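Local coordinates for Rho GTPase-activating protein 15 (Homo sapiens, PDB 3BYI), which acts as a GTPase activator for Rho-type GTPases, with activity toward RAC1, converting them to the inactive GDP-bound state, at residues K133-V136 with Q137-P140. Sequence-based numbering, arbitrary orientation.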
loop_
_atom_site.group_PDB
_atom_site.type_symbol
_atom_site.label_atom_id
_atom_site.label_comp_id
_atom_site.label_asym_id
_atom_site.label_seq_id
_atom_site.Cartn_x
_atom_site.Cartn_y
_atom_site.Cartn_z
ATOM N N LYS A 133 6.934 10.147 13.884
ATOM C CA LYS A 133 7.149 11.255 12.954
ATOM C C LYS A 133 8.641 11.489 12.675
ATOM O O LYS A 133 9.032 11.769 11.515
ATOM C CB LYS A 133 6.518 12.531 13.524
ATOM C CG LYS A 133 6.823 13.782 12.724
ATOM C CD LYS A 133 6.235 15.012 13.379
ATOM C CE LYS A 133 6.355 16.187 12.434
ATOM N NZ LYS A 133 6.184 17.473 13.140
ATOM N N SER A 134 9.453 11.380 13.734
ATOM C CA SER A 134 10.918 11.372 13.631
ATOM C C SER A 134 11.359 10.300 12.655
ATOM O O SER A 134 12.197 10.549 11.775
ATOM C CB SER A 134 11.561 11.039 14.973
ATOM O OG SER A 134 11.246 12.009 15.942
ATOM N N LEU A 135 10.806 9.094 12.830
ATOM C CA LEU A 135 11.206 7.971 11.997
ATOM C C LEU A 135 10.807 8.156 10.544
ATOM O O LEU A 135 11.561 7.797 9.669
ATOM C CB LEU A 135 10.647 6.659 12.538
ATOM C CG LEU A 135 11.489 5.990 13.599
ATOM C CD1 LEU A 135 10.691 4.885 14.227
ATOM C CD2 LEU A 135 12.807 5.480 12.977
ATOM N N VAL A 136 9.615 8.688 10.288
ATOM C CA VAL A 136 9.167 8.949 8.913
ATOM C C VAL A 136 10.141 9.909 8.216
ATOM O O VAL A 136 10.442 9.739 7.023
ATOM C CB VAL A 136 7.705 9.499 8.865
ATOM C CG1 VAL A 136 7.356 10.105 7.459
ATOM C CG2 VAL A 136 6.736 8.397 9.257
ATOM N N GLN A 137 10.634 10.902 8.965
ATOM C CA GLN A 137 11.652 11.845 8.462
ATOM C C GLN A 137 12.997 11.174 8.158
ATOM O O GLN A 137 13.803 11.725 7.425
ATOM C CB GLN A 137 11.830 13.034 9.433
ATOM C CG GLN A 137 10.654 14.051 9.376
ATOM C CD GLN A 137 10.527 14.976 10.611
ATOM O OE1 GLN A 137 11.146 14.749 11.663
ATOM N NE2 GLN A 137 9.689 16.015 10.483
ATOM N N LYS A 138 13.257 9.998 8.718
ATOM C CA LYS A 138 14.480 9.283 8.371
ATOM C C LYS A 138 14.323 8.370 7.146
ATOM O O LYS A 138 15.300 7.870 6.639
ATOM C CB LYS A 138 15.034 8.498 9.563
ATOM C CG LYS A 138 15.424 9.360 10.771
ATOM C CD LYS A 138 15.768 8.488 12.000
ATOM C CE LYS A 138 15.935 9.317 13.280
ATOM N NZ LYS A 138 14.614 9.747 13.884
ATOM N N LEU A 139 13.105 8.163 6.663
ATOM C CA LEU A 139 12.895 7.229 5.547
ATOM C C LEU A 139 13.420 7.729 4.196
ATOM O O LEU A 139 13.576 8.933 3.983
ATOM C CB LEU A 139 11.428 6.920 5.388
ATOM C CG LEU A 139 10.744 6.063 6.428
ATOM C CD1 LEU A 139 9.250 6.337 6.336
ATOM C CD2 LEU A 139 11.076 4.579 6.230
ATOM N N PRO A 140 13.671 6.803 3.260
ATOM C CA PRO A 140 14.009 7.264 1.929
ATOM C C PRO A 140 12.777 7.976 1.346
ATOM O O PRO A 140 11.639 7.556 1.586
ATOM C CB PRO A 140 14.318 5.969 1.174
ATOM C CG PRO A 140 14.491 4.934 2.206
ATOM C CD PRO A 140 13.624 5.334 3.324
#
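Gln137 N donates to Lys133 O at 3.1 Å, an i-to-i+4 helical bond, whereas Lys138 N divides between Leu135 O (2.9 Å) and, weakly, Ser134 O, and Leu139 N bonds to Val136 O, three residues back. This shift toward i-to-i+3 bonds falls in the last turn of helix 125-138 in the all-helical RhoGAP domain, away from the predicted arginine finger. Pro140 sits at the N-cap position of helix 141-159, from which Arg144 NH1 also bonds to Val136 O.

Leu139 has CG beside its backbone N (chi1 -71°), which brings CD1 to 3.7 Å from Val136 CA. Its side chain also touches Phe112 of helix 110-120, as does that of Leu135. Cut back to an alanine, Leu139 would lose CD1, which is likely to leave a gap beside Val136 and Phe112.

On the outer side, the side chains of Gln137 and Lys133 cross obliquely, NE2 of Gln137 3.9 Å from CE of Lys133. Ser134 OG turns back to Glu130 O. Lys138 runs extended to CE, then bends at its last torsion (chi4 77°). That bend carries NZ back over the preceding turn, 3.5 Å from Ser134 CB and weakly hydrogen-bonded to Ser134 O at 3.3 Å.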